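Local coordinates for amidohydrolase 3 domain-containing protein (Pyrococcus furiosus, PDB 3ICJ) that probably hydrolyses carbon-nitrogen bonds other than peptide bonds, as a zinc-dependent enzyme of the amidohydrolase family whose natural substrate is not established, at residues K38-F49 and E84-P95. Sequence-based numbering, arbitrary orientation.
Sequences KALINGTIYTSF and EIIDLKGKFVMP
I45 and V93 run alongside each other, with I45 CG1 3.7 Å from V93 CB. I45 CD1 also touches L88 CD1, the two chains meeting nearly perpendicular. L88 reaches L40 CB with the same methyl, and L40 CD2 packs on I86 CB at 3.6 Å. A CB at G43 would run into L88 CB and K91 O. On the other face of the sheet, T44 CB sits 3.5 Å from F92 CD1. Two parallel strand pairs, 38-41 with 84-87 and 44-49 with 92-95, flank the loops that hold G43 and L88. This is consistent with the small beta domain of amidohydrolases, from which 92-95 runs on as strand 92-102 to the zinc ligands H101 and H103. The register shifts by two between the pairs, at a type I' turn from L88 to K91. G90 N bonds to N42 O there. At the polar edge, D87 CG lies anti to the backbone N (chi1 -162°), which carries the carboxylate toward N42. N42 ND2 gives D87 OD1 a 3.0 Å bond on its syn lone pair. K89 N takes the anti lone pair, making an Asx turn. Replacing D87 by an alanine would probably leave both donors without this shared acceptor and let the N42 amide turn. K38 NZ and E84 OE1 form a long salt bridge, 3.7 Å.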
# COMPACT_ATOMS: atom_id res chain seq x y z
N LYS A 38 27.26 -1.64 -16.10
CA LYS A 38 27.72 -2.75 -15.25
C LYS A 38 27.27 -4.13 -15.73
O LYS A 38 26.16 -4.32 -16.23
CB LYS A 38 27.39 -2.54 -13.76
CG LYS A 38 25.95 -2.19 -13.42
CD LYS A 38 25.80 -1.74 -11.96
CE LYS A 38 26.52 -0.42 -11.70
NZ LYS A 38 26.58 -0.07 -10.26
N ALA A 39 28.18 -5.09 -15.60
CA ALA A 39 27.87 -6.48 -15.83
C ALA A 39 27.95 -7.22 -14.49
O ALA A 39 28.96 -7.17 -13.80
CB ALA A 39 28.83 -7.09 -16.86
N LEU A 40 26.84 -7.87 -14.12
CA LEU A 40 26.80 -8.78 -12.97
C LEU A 40 27.03 -10.17 -13.53
O LEU A 40 26.25 -10.65 -14.35
CB LEU A 40 25.44 -8.70 -12.26
CG LEU A 40 24.78 -7.34 -12.08
CD1 LEU A 40 23.37 -7.53 -11.54
CD2 LEU A 40 25.58 -6.47 -11.14
N ILE A 41 28.12 -10.82 -13.11
CA ILE A 41 28.55 -12.11 -13.68
C ILE A 41 28.74 -13.18 -12.60
O ILE A 41 28.66 -12.87 -11.41
CB ILE A 41 29.84 -11.96 -14.54
CG1 ILE A 41 31.01 -11.42 -13.71
CG2 ILE A 41 29.60 -11.04 -15.76
CD1 ILE A 41 32.33 -11.81 -14.28
N ASN A 42 28.97 -14.44 -13.01
CA ASN A 42 29.31 -15.54 -12.08
C ASN A 42 28.30 -15.73 -10.92
O ASN A 42 28.66 -15.94 -9.76
CB ASN A 42 30.78 -15.40 -11.60
CG ASN A 42 31.30 -16.63 -10.86
OD1 ASN A 42 30.96 -17.77 -11.20
ND2 ASN A 42 32.15 -16.40 -9.86
N GLY A 43 27.01 -15.64 -11.26
CA GLY A 43 25.94 -15.90 -10.29
C GLY A 43 24.69 -16.40 -10.98
O GLY A 43 24.73 -16.74 -12.16
N THR A 44 23.58 -16.46 -10.24
CA THR A 44 22.31 -16.92 -10.79
C THR A 44 21.33 -15.77 -10.80
O THR A 44 20.97 -15.26 -9.74
CB THR A 44 21.71 -18.08 -9.98
OG1 THR A 44 22.62 -19.18 -9.93
CG2 THR A 44 20.39 -18.55 -10.60
N ILE A 45 20.89 -15.37 -11.99
CA ILE A 45 19.98 -14.23 -12.14
C ILE A 45 18.61 -14.70 -12.64
O ILE A 45 18.50 -15.25 -13.74
CB ILE A 45 20.59 -13.15 -13.06
CG1 ILE A 45 21.95 -12.71 -12.50
CG2 ILE A 45 19.65 -11.92 -13.17
CD1 ILE A 45 23.07 -12.67 -13.50
N TYR A 46 17.58 -14.52 -11.82
CA TYR A 46 16.21 -14.73 -12.28
C TYR A 46 15.74 -13.52 -13.08
O TYR A 46 15.73 -12.41 -12.58
CB TYR A 46 15.23 -15.00 -11.12
CG TYR A 46 15.47 -16.32 -10.43
CD1 TYR A 46 14.89 -17.50 -10.91
CD2 TYR A 46 16.27 -16.39 -9.30
CE1 TYR A 46 15.12 -18.72 -10.28
CE2 TYR A 46 16.50 -17.58 -8.65
CZ TYR A 46 15.93 -18.75 -9.15
OH TYR A 46 16.16 -19.93 -8.52
N THR A 47 15.40 -13.75 -14.34
CA THR A 47 14.86 -12.67 -15.16
C THR A 47 13.34 -12.68 -15.14
O THR A 47 12.72 -11.70 -15.51
CB THR A 47 15.34 -12.78 -16.60
OG1 THR A 47 14.93 -14.04 -17.13
CG2 THR A 47 16.88 -12.63 -16.67
N SER A 48 12.75 -13.79 -14.70
CA SER A 48 11.31 -14.00 -14.75
C SER A 48 10.91 -15.15 -13.83
O SER A 48 11.71 -16.07 -13.61
CB SER A 48 10.86 -14.32 -16.18
OG SER A 48 9.46 -14.48 -16.23
N PHE A 49 9.69 -15.09 -13.27
CA PHE A 49 9.13 -16.19 -12.45
C PHE A 49 7.89 -16.80 -13.10
O PHE A 49 7.32 -17.76 -12.58
CB PHE A 49 8.82 -15.75 -11.00
CG PHE A 49 10.04 -15.41 -10.18
CD1 PHE A 49 10.90 -16.42 -9.73
CD2 PHE A 49 10.34 -14.09 -9.87
CE1 PHE A 49 12.06 -16.10 -8.97
CE2 PHE A 49 11.49 -13.77 -9.11
CZ PHE A 49 12.34 -14.77 -8.66
N GLU A 84 31.85 -1.59 -15.62
CA GLU A 84 32.24 -2.18 -14.35
C GLU A 84 31.85 -3.66 -14.30
O GLU A 84 30.78 -4.05 -14.75
CB GLU A 84 31.57 -1.39 -13.21
CG GLU A 84 32.20 -1.59 -11.83
CD GLU A 84 31.22 -1.38 -10.67
OE1 GLU A 84 30.10 -0.85 -10.89
OE2 GLU A 84 31.58 -1.74 -9.53
N ILE A 85 32.74 -4.49 -13.76
CA ILE A 85 32.46 -5.93 -13.58
C ILE A 85 32.06 -6.16 -12.12
O ILE A 85 32.84 -5.84 -11.22
CB ILE A 85 33.71 -6.81 -13.89
CG1 ILE A 85 34.41 -6.41 -15.21
CG2 ILE A 85 33.36 -8.30 -13.89
CD1 ILE A 85 33.57 -6.59 -16.44
N ILE A 86 30.86 -6.69 -11.89
CA ILE A 86 30.45 -7.11 -10.53
C ILE A 86 30.38 -8.63 -10.48
O ILE A 86 29.51 -9.25 -11.12
CB ILE A 86 29.07 -6.51 -10.11
CG1 ILE A 86 29.03 -4.98 -10.25
CG2 ILE A 86 28.68 -6.98 -8.68
CD1 ILE A 86 29.45 -4.20 -9.03
N ASP A 87 31.30 -9.23 -9.73
CA ASP A 87 31.37 -10.69 -9.61
C ASP A 87 30.45 -11.12 -8.47
O ASP A 87 30.73 -10.86 -7.31
CB ASP A 87 32.82 -11.14 -9.37
CG ASP A 87 33.03 -12.62 -9.66
OD1 ASP A 87 32.19 -13.46 -9.26
OD2 ASP A 87 34.08 -12.95 -10.27
N LEU A 88 29.34 -11.79 -8.81
CA LEU A 88 28.34 -12.21 -7.82
C LEU A 88 28.83 -13.31 -6.86
O LEU A 88 28.29 -13.45 -5.77
CB LEU A 88 27.04 -12.64 -8.50
CG LEU A 88 26.36 -11.52 -9.30
CD1 LEU A 88 25.34 -12.12 -10.26
CD2 LEU A 88 25.72 -10.49 -8.39
N LYS A 89 29.83 -14.06 -7.30
CA LYS A 89 30.40 -15.14 -6.52
C LYS A 89 29.33 -16.12 -6.09
O LYS A 89 29.24 -16.47 -4.93
CB LYS A 89 31.15 -14.61 -5.30
CG LYS A 89 32.31 -13.69 -5.64
CD LYS A 89 33.34 -13.64 -4.52
CE LYS A 89 34.15 -12.38 -4.57
NZ LYS A 89 35.31 -12.52 -5.48
N GLY A 90 28.52 -16.55 -7.05
CA GLY A 90 27.50 -17.57 -6.79
C GLY A 90 26.22 -17.05 -6.17
O GLY A 90 25.30 -17.84 -5.92
N LYS A 91 26.14 -15.75 -5.91
CA LYS A 91 24.94 -15.14 -5.31
C LYS A 91 23.78 -15.10 -6.29
O LYS A 91 23.96 -15.29 -7.50
CB LYS A 91 25.23 -13.74 -4.77
CG LYS A 91 25.94 -13.73 -3.42
CD LYS A 91 26.13 -12.29 -2.94
CE LYS A 91 27.30 -12.17 -1.98
NZ LYS A 91 28.60 -12.37 -2.69
N PHE A 92 22.60 -14.83 -5.76
CA PHE A 92 21.37 -14.81 -6.57
C PHE A 92 20.87 -13.38 -6.81
O PHE A 92 20.96 -12.53 -5.94
CB PHE A 92 20.29 -15.67 -5.93
CG PHE A 92 20.67 -17.14 -5.82
CD1 PHE A 92 20.27 -18.05 -6.79
CD2 PHE A 92 21.44 -17.60 -4.75
CE1 PHE A 92 20.65 -19.40 -6.71
CE2 PHE A 92 21.80 -18.94 -4.65
CZ PHE A 92 21.40 -19.84 -5.63
N VAL A 93 20.37 -13.13 -8.02
CA VAL A 93 19.74 -11.85 -8.35
C VAL A 93 18.26 -12.13 -8.73
O VAL A 93 17.95 -13.19 -9.27
CB VAL A 93 20.49 -11.12 -9.49
CG1 VAL A 93 19.83 -9.80 -9.85
CG2 VAL A 93 21.96 -10.87 -9.12
N MET A 94 17.37 -11.19 -8.42
CA MET A 94 15.96 -11.27 -8.88
C MET A 94 15.40 -9.85 -9.12
O MET A 94 15.94 -8.88 -8.56
CB MET A 94 15.10 -12.07 -7.86
CG MET A 94 14.81 -11.39 -6.49
SD MET A 94 13.56 -12.24 -5.45
CE MET A 94 12.05 -11.49 -6.10
N PRO A 95 14.31 -9.72 -9.92
CA PRO A 95 13.67 -8.41 -10.04
C PRO A 95 13.25 -7.92 -8.65
O PRO A 95 12.83 -8.74 -7.80
CB PRO A 95 12.42 -8.70 -10.90
CG PRO A 95 12.78 -9.96 -11.65
CD PRO A 95 13.56 -10.76 -10.66
O HOH W 1 24.51 -19.12 -8.19